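Local coordinates for protein SAG family member (Sag19) (Eimeria tenella, PDB 6ZZB) that is a surface antigen of the SAG family whose function is not established, with a fold probably related to that of the CAP proteins, at residues T134-C138 against N139-Q143; A223-Y226 against N227-G231; T78-T81 against E82-A86; P98-A101 against V102-G106. One frame throughout, in Å; residues are numbered along the deposited sequence.

Overall arrangement
Four local contacts follow one another along the chain; none closes a long loop, and none nests in or crosses another. Contact 3 comes first, on helix 77-86. Contact 4 lies on the next helix, 97-105, and the two touch where Leu84 CD1 packs on Ile100 CD1. After strand 126-131, contact 1 turns the chain into the long helix 138-155, which a disulfide joins to helix 50-61; the centres of contacts 1 and 3 lie about 26 Å apart, on opposite sides of the chain's centre. Contact 2, on the last helix, 223-231, rests against helix 138-155 and lies about 34 Å, centre to centre, from contact 4.

Contact 1 (T134-C138 against N139-Q143); sequences TEFNC and NALIQ
Phe136 brings CE1 of its ring to 3.7 Å from CD1 of Leu141, and the two side chains cross at about a right angle. The backbone N of Cys138 lies over one face of the same ring, displaced toward the rim. Elsewhere the ring meets Phe130 of strand 126-131.

Asn137 illustrates the N-cap, the residue just before a helix whose side chain accepts from an amide of the first turn. Its CG stands anti to the backbone N (chi1 178°), which carries the amide forward over the turn. OD1 then accepts from Ala140 N at 3.1 Å; the N-H points almost straight at the oxygen, but the donor stands well above the carbonyl plane, 72° out of it. CG lies 3.5 Å from Ala140 CB, so the methyl packs against the capping amide. The main-chain O of Asn137 meanwhile receives Leu141 N at 3.0 Å, the first of the i to i+4 backbone bonds in this turn.

Cys138 continues the pattern, its O accepting from Ile142 N at 2.9 Å. The Cys138 side chain carries SG to a disulfide with Cys53 of helix 50-61, and CD1 of Ile142 packs closely against this sulfur at 3.4 Å. Ile142 also touches Leu60 of that helix.

Contact 2 (A223-Y226 against N227-G231); sequences AELY and NALWG
Leu225 and Leu229 meet loosely, CD1 of the first 4.4 Å from CG of the second, at the apolar centre of an amphipathic helix, the last helix of the chain. Leu229 CD1 also comes within 4.4 Å of CD1 of Tyr226, so Leu229 touches both, through CG on one and CD1 on the other. This buried side faces the rest of the protein: Leu229 touches Tyr146, and Tyr226 touches Leu153, both of helix 138-155, while the tyrosine ring also meets Phe158 edge to face.

Further out, Tyr226 and Trp230 form an offset edge-to-face pair. The two side chains, four residues apart, run side by side and point the same way, and here the indole turns its edge toward the face of the phenol, with the planes at 89° and the centroids of the tyrosine ring and the five-membered ring 5.2 Å apart. The nearest side-chain atoms are Trp230 NE1 and Tyr226 CE2, at 3.5 Å. Trp230 CG lies beside its own backbone N (chi1 -80°), which directs the indole back toward the preceding turn.

The backbone bonds vary in strength. Leu229 N donates to Leu225 O at 3.0 Å, whereas the bond from Trp230 N to Tyr226 O is weak. At the exposed polar edge, Asn227 N is held more firmly, by Ala223 O at 2.8 Å, and Asn227 CG folds back to within 3.2 Å of that same oxygen.

Contact 3 (T78-T81 against E82-A86); sequences TEVT and ESLKA
Glu82 reaches back along the helix to the carbonyl of Thr78, first directly and then through water. Its CB lies 3.4 Å from Thr78 O, the acceptor of its own backbone N. From CB the chain sets off with CG anti to the backbone N and then bends (chi2 62°), a turn that carries CD and the carboxylate round to the side of Thr78. At the tip, OE2 accepts from a water at 3.0 Å, and this water also donates to Thr78 O at 2.8 Å. The oxygen of Thr78 is thus gripped by an amide and a water, a helical carbonyl that is hydrated while keeping its i to i+4 bond.

On another flank Val80 and Leu84 lie side by side, CG1 against CD1 at 3.8 Å, with Leu84 CG also resting 3.4 Å from Val80 O. Both side chains touch Tyr209, so this apolar flank lies on strand 203-211. Ser83 OG adds a hydrogen bond to Tyr209 OH, Thr81 OG1 bonds to Pro95 O in the segment leading to helix 97-105, and Glu79 forms a salt bridge with Lys190 of strand 190-196.

Contact 4 (P98-A101 against V102-G106); sequences PKIA and VTLAG
From Pro98 to Ala105 the backbone keeps regular alpha-helical bonds from each amide to the carbonyl four residues back, Ala105 N to Ala101 O at 3.0 Å among them, until Gly106 leaves the helix with a positive phi of 124°, its amide still bonded to Val102 O.

Among the side chains, Thr103 shows how a hydroxyl can double a helical bond. Its OG1 sits anti to the carbonyl carbon (chi1 -62°), turned back along the axis, and donates to Lys99 O at 2.9 Å. Thr103 N donates to the same oxygen, also at 2.9 Å, and the two donors arrive from opposite faces of the carbonyl plane. One acceptor thereby satisfies both polar hydrogens of the threonine.

Ile100 and Leu104 run alongside each other on the apolar side. The branch methyl CG2 of Ile100 meets CD1 of Leu104 at 3.8 Å, while Leu104 CG packs 3.3 Å from Ile100 O, the same oxygen that accepts from Leu104 N. Val102 CG2 lies 3.4 Å from Pro98 O, the acceptor of its own backbone N.

The amine of Lys99, by contrast, reaches outside the helix, to Ala93 O and Ser94 O of the preceding loop. The helix lies on the sheet, with Ile100 and Leu104 on Phe207 of strand 203-211, Ala105 on Thr196 of strand 190-196, and Pro98 and Val102 on Ala46 of strand 46-48.

Contact 1 (T134-C138 against N139-Q143)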
ATOM      1  N   THR A 134      -0.823  17.765  -8.203  1.00 33.17           N
ATOM      2  CA  THR A 134      -2.093  17.098  -8.593  1.00 31.89           C
ATOM      3  C   THR A 134      -3.045  17.017  -7.399  1.00 32.05           C
ATOM      4  O   THR A 134      -2.567  16.967  -6.247  1.00 40.87           O
ATOM      5  CB  THR A 134      -1.826  15.726  -9.212  1.00 34.24           C
ATOM      6  OG1 THR A 134      -1.314  14.911  -8.159  1.00 32.61           O
ATOM      7  CG2 THR A 134      -0.871  15.772 -10.385  1.00 34.00           C
ATOM      8  N   GLU A 135      -4.349  16.964  -7.661  1.00 28.49           N
ATOM      9  CA  GLU A 135      -5.395  16.758  -6.632  1.00 27.70           C
ATOM     10  C   GLU A 135      -5.402  15.275  -6.224  1.00 26.08           C
ATOM     11  O   GLU A 135      -5.354  14.419  -7.134  1.00 25.77           O
ATOM     12  CB  GLU A 135      -6.765  17.186  -7.154  1.00 33.29           C
ATOM     13  CG  GLU A 135      -7.817  17.263  -6.071  1.00 36.52           C
ATOM     14  CD  GLU A 135      -9.205  17.582  -6.586  1.00 41.40           C
ATOM     15  OE1 GLU A 135      -9.312  18.062  -7.736  1.00 39.45           O
ATOM     16  OE2 GLU A 135     -10.173  17.338  -5.840  1.00 47.62           O
ATOM     17  N   PHE A 136      -5.472  14.994  -4.919  1.00 22.45           N
ATOM     18  CA  PHE A 136      -5.563  13.612  -4.368  1.00 19.71           C
ATOM     19  C   PHE A 136      -6.926  13.028  -4.720  1.00 20.86           C
ATOM     20  O   PHE A 136      -7.951  13.648  -4.376  1.00 22.56           O
ATOM     21  CB  PHE A 136      -5.400  13.590  -2.842  1.00 17.97           C
ATOM     22  CG  PHE A 136      -5.545  12.223  -2.231  1.00 15.43           C
ATOM     23  CD1 PHE A 136      -4.492  11.325  -2.278  1.00 13.84           C
ATOM     24  CD2 PHE A 136      -6.719  11.793  -1.640  1.00 14.49           C
ATOM     25  CE1 PHE A 136      -4.602  10.054  -1.765  1.00 13.41           C
ATOM     26  CE2 PHE A 136      -6.833  10.532  -1.105  1.00 14.71           C
ATOM     27  CZ  PHE A 136      -5.767   9.656  -1.153  1.00 13.65           C
ATOM     28  N   ASN A 137      -6.967  11.850  -5.367  1.00 18.50           N
ATOM     29  CA  ASN A 137      -8.212  11.128  -5.699  1.00 19.17           C
ATOM     30  C   ASN A 137      -7.964   9.650  -5.380  1.00 16.39           C
ATOM     31  O   ASN A 137      -7.297   8.996  -6.190  1.00 16.58           O
ATOM     32  CB  ASN A 137      -8.576  11.387  -7.160  1.00 21.36           C
ATOM     33  CG  ASN A 137      -9.813  10.663  -7.638  1.00 22.50           C
ATOM     34  OD1 ASN A 137     -10.336   9.764  -6.982  1.00 21.82           O
ATOM     35  ND2 ASN A 137     -10.320  11.109  -8.782  1.00 27.65           N
ATOM     36  N   CYS A 138      -8.383   9.193  -4.220  1.00 15.13           N
ATOM     37  CA  CYS A 138      -8.021   7.819  -3.771  1.00 14.56           C
ATOM     38  C   CYS A 138      -8.610   6.812  -4.761  1.00 15.81           C
ATOM     39  O   CYS A 138      -7.930   5.833  -5.119  1.00 13.63           O
ATOM     40  CB  CYS A 138      -8.475   7.440  -2.370  1.00 14.57           C
ATOM     41  SG  CYS A 138      -7.467   6.040  -1.822  1.00 14.15           S
ATOM     42  N   ASN A 139      -9.847   7.007  -5.210  1.00 15.92           N
ATOM     43  CA  ASN A 139     -10.503   6.115  -6.196  0.50 17.02           C
ATOM     44  C   ASN A 139      -9.650   5.979  -7.443  1.00 16.43           C
ATOM     45  O   ASN A 139      -9.366   4.816  -7.858  1.00 16.41           O
ATOM     46  CB  ASN A 139     -11.866   6.645  -6.616  0.50 17.91           C
ATOM     47  CG  ASN A 139     -12.854   6.424  -5.507  0.50 19.07           C
ATOM     48  OD1 ASN A 139     -12.486   5.895  -4.466  0.50 22.96           O
ATOM     49  ND2 ASN A 139     -14.090   6.825  -5.721  0.50 21.27           N
ATOM     50  N   ALA A 140      -9.211   7.084  -8.018  1.00 15.01           N
ATOM     51  CA  ALA A 140      -8.414   7.054  -9.253  1.00 15.04           C
ATOM     52  C   ALA A 140      -7.063   6.385  -8.963  1.00 14.80           C
ATOM     53  O   ALA A 140      -6.615   5.573  -9.770  1.00 15.17           O
ATOM     54  CB  ALA A 140      -8.229   8.420  -9.845  1.00 16.82           C
ATOM     55  N   LEU A 141      -6.382   6.761  -7.886  1.00 14.01           N
ATOM     56  CA  LEU A 141      -5.039   6.222  -7.611  1.00 13.18           C
ATOM     57  C   LEU A 141      -5.120   4.716  -7.383  1.00 12.66           C
ATOM     58  O   LEU A 141      -4.253   3.976  -7.953  1.00 11.69           O
ATOM     59  CB  LEU A 141      -4.471   6.903  -6.379  1.00 13.12           C
ATOM     60  CG  LEU A 141      -4.109   8.375  -6.578  1.00 14.12           C
ATOM     61  CD1 LEU A 141      -3.749   8.979  -5.223  1.00 14.97           C
ATOM     62  CD2 LEU A 141      -2.981   8.562  -7.567  1.00 15.25           C
ATOM     63  N   ILE A 142      -6.038   4.238  -6.558  1.00 11.10           N
ATOM     64  CA  ILE A 142      -6.093   2.795  -6.237  1.00 11.62           C
ATOM     65  C   ILE A 142      -6.621   2.036  -7.456  1.00 12.54           C
ATOM     66  O   ILE A 142      -6.086   0.959  -7.749  1.00 12.23           O
ATOM     67  CB  ILE A 142      -6.863   2.556  -4.939  1.00 11.68           C
ATOM     68  CG1 ILE A 142      -6.061   3.132  -3.764  1.00 12.01           C
ATOM     69  CG2 ILE A 142      -7.177   1.088  -4.772  1.00 12.14           C
ATOM     70  CD1 ILE A 142      -6.618   2.810  -2.396  1.00 13.33           C
ATOM     71  N   GLN A 143      -7.595   2.562  -8.183  1.00 12.80           N
ATOM     72  CA  GLN A 143      -8.023   1.834  -9.403  1.00 13.61           C
ATOM     73  C   GLN A 143      -6.814   1.699 -10.332  1.00 12.88           C
ATOM     74  O   GLN A 143      -6.653   0.639 -10.936  1.00 13.67           O
ATOM     75  CB  GLN A 143      -9.156   2.573 -10.105  1.00 15.01           C
ATOM     76  CG  GLN A 143      -9.664   1.845 -11.347  1.00 16.88           C
ATOM     77  CD  GLN A 143     -10.188   0.455 -11.077  1.00 18.52           C
ATOM     78  OE1 GLN A 143      -9.577  -0.564 -11.443  1.00 22.43           O
ATOM     79  NE2 GLN A 143     -11.325   0.376 -10.427  1.00 19.78           N
TER

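Contact 2 (A223-Y226 against N227-G231)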
ATOM      1  N   ALA A 223      -5.135 -20.579  -5.353  1.00 21.82           N
ATOM      2  CA  ALA A 223      -5.469 -20.859  -6.763  1.00 20.92           C
ATOM      3  C   ALA A 223      -6.894 -20.394  -7.067  1.00 19.83           C
ATOM      4  O   ALA A 223      -7.101 -19.860  -8.157  1.00 20.08           O
ATOM      5  CB  ALA A 223      -5.261 -22.334  -7.061  1.00 22.03           C
ATOM      6  N   GLU A 224      -7.844 -20.575  -6.148  1.00 20.20           N
ATOM      7  CA  GLU A 224      -9.264 -20.267  -6.377  1.00 22.53           C
ATOM      8  C   GLU A 224      -9.366 -18.759  -6.614  1.00 20.80           C
ATOM      9  O   GLU A 224     -10.020 -18.321  -7.570  1.00 20.41           O
ATOM     10  CB  GLU A 224     -10.087 -20.741  -5.178  1.00 26.55           C
ATOM     11  CG  GLU A 224     -11.571 -20.544  -5.359  1.00 28.22           C
ATOM     12  CD  GLU A 224     -12.404 -20.967  -4.159  1.00 31.07           C
ATOM     13  OE1 GLU A 224     -11.833 -21.106  -3.051  1.00 36.86           O
ATOM     14  OE2 GLU A 224     -13.612 -21.143  -4.337  1.00 35.78           O
ATOM     15  N   LEU A 225      -8.742 -17.967  -5.730  1.00 18.99           N
ATOM     16  CA  LEU A 225      -8.819 -16.497  -5.887  1.00 18.10           C
ATOM     17  C   LEU A 225      -8.096 -16.090  -7.187  1.00 15.93           C
ATOM     18  O   LEU A 225      -8.652 -15.282  -7.944  1.00 16.44           O
ATOM     19  CB  LEU A 225      -8.219 -15.794  -4.665  1.00 18.11           C
ATOM     20  CG  LEU A 225      -8.156 -14.275  -4.802  1.00 19.02           C
ATOM     21  CD1 LEU A 225      -9.536 -13.694  -5.032  1.00 19.91           C
ATOM     22  CD2 LEU A 225      -7.507 -13.645  -3.584  1.00 20.26           C
ATOM     23  N   TYR A 226      -6.918 -16.644  -7.466  1.00 16.37           N
ATOM     24  CA  TYR A 226      -6.133 -16.245  -8.660  1.00 17.07           C
ATOM     25  C   TYR A 226      -6.941 -16.565  -9.925  1.00 18.05           C
ATOM     26  O   TYR A 226      -7.014 -15.717 -10.822  1.00 16.49           O
ATOM     27  CB  TYR A 226      -4.733 -16.851  -8.654  1.00 19.52           C
ATOM     28  CG  TYR A 226      -3.754 -16.040  -9.470  1.00 21.65           C
ATOM     29  CD1 TYR A 226      -3.443 -14.728  -9.135  1.00 23.59           C
ATOM     30  CD2 TYR A 226      -3.169 -16.560 -10.599  1.00 22.53           C
ATOM     31  CE1 TYR A 226      -2.564 -13.970  -9.900  1.00 24.16           C
ATOM     32  CE2 TYR A 226      -2.278 -15.833 -11.364  1.00 21.00           C
ATOM     33  CZ  TYR A 226      -1.971 -14.527 -11.020  1.00 24.54           C
ATOM     34  OH  TYR A 226      -1.104 -13.775 -11.764  1.00 25.90           O
ATOM     35  N   ASN A 227      -7.573 -17.739  -9.964  1.00 18.93           N
ATOM     36  CA  ASN A 227      -8.429 -18.131 -11.111  1.00 22.29           C
ATOM     37  C   ASN A 227      -9.577 -17.136 -11.254  1.00 23.30           C
ATOM     38  O   ASN A 227      -9.880 -16.758 -12.396  1.00 22.41           O
ATOM     39  CB  ASN A 227      -8.956 -19.563 -10.982  1.00 25.57           C
ATOM     40  CG  ASN A 227      -7.871 -20.611 -11.132  1.00 30.78           C
ATOM     41  OD1 ASN A 227      -8.009 -21.729 -10.636  1.00 38.39           O
ATOM     42  ND2 ASN A 227      -6.779 -20.268 -11.798  1.00 31.92           N
ATOM     43  N   ALA A 228     -10.171 -16.688 -10.141  1.00 21.70           N
ATOM     44  CA  ALA A 228     -11.303 -15.735 -10.175  1.00 22.73           C
ATOM     45  C   ALA A 228     -10.832 -14.383 -10.725  1.00 22.86           C
ATOM     46  O   ALA A 228     -11.597 -13.720 -11.425  1.00 25.19           O
ATOM     47  CB  ALA A 228     -11.933 -15.594  -8.805  1.00 22.93           C
ATOM     48  N   LEU A 229      -9.603 -13.971 -10.439  1.00 23.10           N
ATOM     49  CA  LEU A 229      -9.092 -12.663 -10.927  1.00 24.87           C
ATOM     50  C   LEU A 229      -8.953 -12.682 -12.447  1.00 24.79           C
ATOM     51  O   LEU A 229      -9.147 -11.625 -13.061  1.00 29.03           O
ATOM     52  CB  LEU A 229      -7.770 -12.338 -10.234  1.00 25.55           C
ATOM     53  CG  LEU A 229      -7.915 -12.034  -8.743  1.00 26.89           C
ATOM     54  CD1 LEU A 229      -6.552 -11.809  -8.124  1.00 28.20           C
ATOM     55  CD2 LEU A 229      -8.832 -10.846  -8.489  1.00 28.33           C
ATOM     56  N   TRP A 230      -8.668 -13.838 -13.048  1.00 22.85           N
ATOM     57  CA  TRP A 230      -8.623 -13.957 -14.525  1.00 27.10           C
ATOM     58  C   TRP A 230     -10.043 -13.839 -15.086  1.00 31.61           C
ATOM     59  O   TRP A 230     -10.208 -13.165 -16.129  1.00 33.56           O
ATOM     60  CB  TRP A 230      -7.964 -15.266 -14.924  1.00 23.62           C
ATOM     61  CG  TRP A 230      -6.469 -15.253 -14.867  1.00 20.58           C
ATOM     62  CD1 TRP A 230      -5.682 -15.784 -13.894  1.00 20.39           C
ATOM     63  CD2 TRP A 230      -5.569 -14.737 -15.871  1.00 18.09           C
ATOM     64  NE1 TRP A 230      -4.362 -15.624 -14.204  1.00 19.23           N
ATOM     65  CE2 TRP A 230      -4.264 -14.991 -15.418  1.00 17.80           C
ATOM     66  CE3 TRP A 230      -5.756 -14.089 -17.100  1.00 16.77           C
ATOM     67  CZ2 TRP A 230      -3.145 -14.650 -16.174  1.00 16.78           C
ATOM     68  CZ3 TRP A 230      -4.648 -13.762 -17.845  1.00 16.46           C
ATOM     69  CH2 TRP A 230      -3.374 -14.036 -17.378  1.00 16.49           C
ATOM     70  N   GLY A 231     -11.014 -14.451 -14.397  1.00 34.10           N
ATOM     71  CA  GLY A 231     -12.449 -14.416 -14.759  1.00 38.16           C
ATOM     72  C   GLY A 231     -12.957 -12.996 -14.971  1.00 42.87           C
ATOM     73  O   GLY A 231     -13.745 -12.790 -15.906  1.00 44.85           O
TER

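Contact 3 (T78-T81 against E82-A86)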
ATOM      1  N   THR A  78      -3.593   3.016  16.962  1.00 14.44           N
ATOM      2  CA  THR A  78      -3.044   2.098  17.988  1.00 15.58           C
ATOM      3  C   THR A  78      -2.791   0.719  17.376  1.00 13.36           C
ATOM      4  O   THR A  78      -1.811   0.079  17.678  1.00 12.99           O
ATOM      5  CB  THR A  78      -4.005   1.959  19.175  1.00 19.37           C
ATOM      6  OG1 THR A  78      -4.297   3.253  19.708  1.00 25.56           O
ATOM      7  CG2 THR A  78      -3.392   1.110  20.262  1.00 23.39           C
ATOM      8  N   GLU A  79      -3.719   0.287  16.536  1.00 12.68           N
ATOM      9  CA  GLU A  79      -3.653  -1.039  15.898  1.00 13.16           C
ATOM     10  C   GLU A  79      -2.489  -1.090  14.915  1.00 11.55           C
ATOM     11  O   GLU A  79      -1.778  -2.074  14.887  1.00 11.55           O
ATOM     12  CB  GLU A  79      -4.971  -1.328  15.197  1.00 13.29           C
ATOM     13  CG  GLU A  79      -6.133  -1.502  16.145  1.00 14.19           C
ATOM     14  CD  GLU A  79      -7.401  -1.804  15.384  1.00 16.30           C
ATOM     15  OE1 GLU A  79      -7.878  -0.944  14.613  1.00 14.41           O
ATOM     16  OE2 GLU A  79      -7.965  -2.876  15.628  1.00 20.10           O
ATOM     17  N   VAL A  80      -2.329  -0.016  14.141  1.00 11.35           N
ATOM     18  CA  VAL A  80      -1.201   0.038  13.185  1.00 11.38           C
ATOM     19  C   VAL A  80       0.119  -0.008  13.952  1.00 10.75           C
ATOM     20  O   VAL A  80       1.002  -0.784  13.604  1.00 10.99           O
ATOM     21  CB  VAL A  80      -1.310   1.295  12.312  1.00 11.05           C
ATOM     22  CG1 VAL A  80      -0.066   1.474  11.471  1.00 10.77           C
ATOM     23  CG2 VAL A  80      -2.559   1.239  11.456  1.00 11.36           C
ATOM     24  N   THR A  81       0.245   0.788  15.023  1.00 10.49           N
ATOM     25  CA  THR A  81       1.504   0.811  15.798  1.00 10.91           C
ATOM     26  C   THR A  81       1.805  -0.580  16.343  1.00 10.42           C
ATOM     27  O   THR A  81       2.926  -1.062  16.294  1.00 11.31           O
ATOM     28  CB  THR A  81       1.420   1.837  16.918  1.00 11.37           C
ATOM     29  OG1 THR A  81       1.249   3.142  16.343  1.00 14.08           O
ATOM     30  CG2 THR A  81       2.640   1.766  17.812  1.00 12.60           C
ATOM     31  N   GLU A  82       0.789  -1.253  16.889  1.00 10.83           N
ATOM     32  CA  GLU A  82       1.024  -2.576  17.507  1.00 11.81           C
ATOM     33  C   GLU A  82       1.320  -3.655  16.455  1.00 11.29           C
ATOM     34  O   GLU A  82       2.181  -4.521  16.667  1.00 11.67           O
ATOM     35  CB  GLU A  82      -0.230  -2.915  18.326  1.00 14.70           C
ATOM     36  CG  GLU A  82       0.007  -3.934  19.391  1.00 19.98           C
ATOM     37  CD  GLU A  82       1.019  -3.480  20.445  1.00 19.04           C
ATOM     38  OE1 GLU A  82       1.803  -4.258  20.774  1.00 24.41           O
ATOM     39  OE2 GLU A  82       1.030  -2.296  20.858  1.00 27.13           O
ATOM     40  N   SER A  83       0.626  -3.604  15.317  1.00 11.13           N
ATOM     41  CA  SER A  83       0.903  -4.533  14.196  1.00 10.91           C
ATOM     42  C   SER A  83       2.359  -4.377  13.736  1.00 11.04           C
ATOM     43  O   SER A  83       3.067  -5.368  13.564  1.00 11.73           O
ATOM     44  CB  SER A  83      -0.061  -4.285  13.089  1.00 11.36           C
ATOM     45  OG  SER A  83       0.234  -5.094  11.967  1.00 12.04           O
ATOM     46  N   LEU A  84       2.796  -3.122  13.586  1.00 11.23           N
ATOM     47  CA  LEU A  84       4.195  -2.857  13.176  1.00 11.33           C
ATOM     48  C   LEU A  84       5.175  -3.335  14.247  1.00 12.13           C
ATOM     49  O   LEU A  84       6.193  -3.918  13.902  1.00 12.68           O
ATOM     50  CB  LEU A  84       4.314  -1.367  12.884  1.00 10.81           C
ATOM     51  CG  LEU A  84       3.711  -0.962  11.531  1.00 11.63           C
ATOM     52  CD1 LEU A  84       3.594   0.540  11.448  1.00 11.90           C
ATOM     53  CD2 LEU A  84       4.547  -1.499  10.365  1.00 13.09           C
ATOM     54  N   LYS A  85       4.840  -3.101  15.513  1.00 11.78           N
ATOM     55  CA  LYS A  85       5.723  -3.532  16.627  1.00 13.49           C
ATOM     56  C   LYS A  85       5.925  -5.048  16.575  1.00 13.99           C
ATOM     57  O   LYS A  85       7.052  -5.532  16.800  1.00 15.57           O
ATOM     58  CB  LYS A  85       5.118  -3.091  17.954  1.00 14.41           C
ATOM     59  CG  LYS A  85       5.953  -3.478  19.166  1.00 17.17           C
ATOM     60  CD  LYS A  85       5.306  -3.038  20.453  1.00 19.77           C
ATOM     61  CE  LYS A  85       6.047  -3.575  21.667  1.00 26.24           C
ATOM     62  NZ  LYS A  85       7.414  -3.017  21.759  1.00 31.76           N
ATOM     63  N   ALA A  86       4.894  -5.797  16.207  1.00 13.76           N
ATOM     64  CA  ALA A  86       4.947  -7.276  16.110  1.00 15.42           C
ATOM     65  C   ALA A  86       5.914  -7.740  15.021  1.00 17.32           C
ATOM     66  O   ALA A  86       6.427  -8.870  15.124  1.00 18.37           O
ATOM     67  CB  ALA A  86       3.570  -7.822  15.880  1.00 15.04           C
TER
HETATM   68  O   HOH W   1      -0.534   0.172  20.177  1.00 26.64           O

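Contact 4 (P98-A101 against V102-G106)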
ATOM      1  N   PRO A  98       0.016   7.983   8.674  1.00 10.73           N
ATOM      2  CA  PRO A  98       0.485   9.329   8.356  1.00 10.48           C
ATOM      3  C   PRO A  98       1.997   9.482   8.527  1.00 10.51           C
ATOM      4  O   PRO A  98       2.651  10.089   7.690  1.00 10.59           O
ATOM      5  CB  PRO A  98      -0.279  10.222   9.338  1.00 11.67           C
ATOM      6  CG  PRO A  98      -1.532   9.442   9.630  1.00 12.53           C
ATOM      7  CD  PRO A  98      -1.124   7.992   9.621  1.00 11.51           C
ATOM      8  N   LYS A  99       2.543   8.933   9.601  1.00 10.33           N
ATOM      9  CA  LYS A  99       3.990   9.088   9.855  1.00 11.03           C
ATOM     10  C   LYS A  99       4.785   8.353   8.794  1.00 11.01           C
ATOM     11  O   LYS A  99       5.869   8.820   8.397  1.00 11.61           O
ATOM     12  CB  LYS A  99       4.376   8.591  11.229  1.00 11.41           C
ATOM     13  CG  LYS A  99       3.736   9.380  12.345  1.00 13.23           C
ATOM     14  CD  LYS A  99       3.963   8.729  13.690  1.00 15.81           C
ATOM     15  CE  LYS A  99       3.416   9.544  14.838  1.00 18.08           C
ATOM     16  NZ  LYS A  99       3.713   8.876  16.124  1.00 19.69           N
ATOM     17  N   ILE A 100       4.313   7.206   8.331  1.00 10.24           N
ATOM     18  CA  ILE A 100       5.027   6.446   7.283  1.00  9.33           C
ATOM     19  C   ILE A 100       4.900   7.185   5.955  1.00  9.64           C
ATOM     20  O   ILE A 100       5.910   7.265   5.226  1.00  9.28           O
ATOM     21  CB  ILE A 100       4.516   5.003   7.218  1.00 10.43           C
ATOM     22  CG1 ILE A 100       4.967   4.250   8.465  1.00 10.85           C
ATOM     23  CG2 ILE A 100       4.982   4.316   5.943  1.00  9.97           C
ATOM     24  CD1 ILE A 100       4.243   2.929   8.701  1.00 11.56           C
ATOM     25  N   ALA A 101       3.739   7.738   5.617  1.00  9.57           N
ATOM     26  CA  ALA A 101       3.626   8.505   4.351  1.00  9.52           C
ATOM     27  C   ALA A 101       4.675   9.624   4.338  1.00 10.25           C
ATOM     28  O   ALA A 101       5.349   9.836   3.305  1.00  9.72           O
ATOM     29  CB  ALA A 101       2.217   9.045   4.187  1.00  9.83           C
ATOM     30  N   VAL A 102       4.805  10.327   5.444  1.00 10.05           N
ATOM     31  CA  VAL A 102       5.810  11.424   5.583  1.00 10.03           C
ATOM     32  C   VAL A 102       7.218  10.830   5.441  1.00 11.18           C
ATOM     33  O   VAL A 102       8.059  11.383   4.717  1.00 11.11           O
ATOM     34  CB  VAL A 102       5.610  12.190   6.891  1.00 10.86           C
ATOM     35  CG1 VAL A 102       6.811  13.105   7.185  1.00 11.41           C
ATOM     36  CG2 VAL A 102       4.291  12.954   6.867  1.00 11.23           C
ATOM     37  N   THR A 103       7.507   9.750   6.140  1.00 10.38           N
ATOM     38  CA  THR A 103       8.830   9.101   6.064  1.00 10.49           C
ATOM     39  C   THR A 103       9.176   8.785   4.616  1.00 10.65           C
ATOM     40  O   THR A 103      10.343   8.946   4.189  1.00 12.06           O
ATOM     41  CB  THR A 103       8.893   7.836   6.938  1.00 11.49           C
ATOM     42  OG1 THR A 103       8.668   8.245   8.292  1.00 12.35           O
ATOM     43  CG2 THR A 103      10.205   7.093   6.801  1.00 11.37           C
ATOM     44  N   LEU A 104       8.235   8.259   3.843  1.00 10.01           N
ATOM     45  CA  LEU A 104       8.435   7.845   2.446  1.00  9.79           C
ATOM     46  C   LEU A 104       8.576   9.062   1.522  1.00 10.20           C
ATOM     47  O   LEU A 104       9.354   8.955   0.551  1.00 10.97           O
ATOM     48  CB  LEU A 104       7.267   6.964   1.998  1.00  9.98           C
ATOM     49  CG  LEU A 104       7.181   5.603   2.692  1.00 10.04           C
ATOM     50  CD1 LEU A 104       5.911   4.895   2.284  1.00 11.34           C
ATOM     51  CD2 LEU A 104       8.375   4.718   2.371  1.00 10.67           C
ATOM     52  N   ALA A 105       7.841  10.142   1.749  1.00 10.58           N
ATOM     53  CA  ALA A 105       7.874  11.320   0.842  1.00 10.57           C
ATOM     54  C   ALA A 105       9.188  12.079   0.998  1.00 10.63           C
ATOM     55  O   ALA A 105       9.711  12.557  -0.039  1.00 13.03           O
ATOM     56  CB  ALA A 105       6.737  12.247   1.151  1.00 10.83           C
ATOM     57  N   GLY A 106       9.737  12.104   2.190  1.00 10.77           N
ATOM     58  CA  GLY A 106      10.956  12.850   2.528  1.00 11.29           C
ATOM     59  C   GLY A 106      10.744  13.797   3.670  1.00 11.96           C
ATOM     60  O   GLY A 106       9.601  14.130   4.008  1.00 13.63           O
TER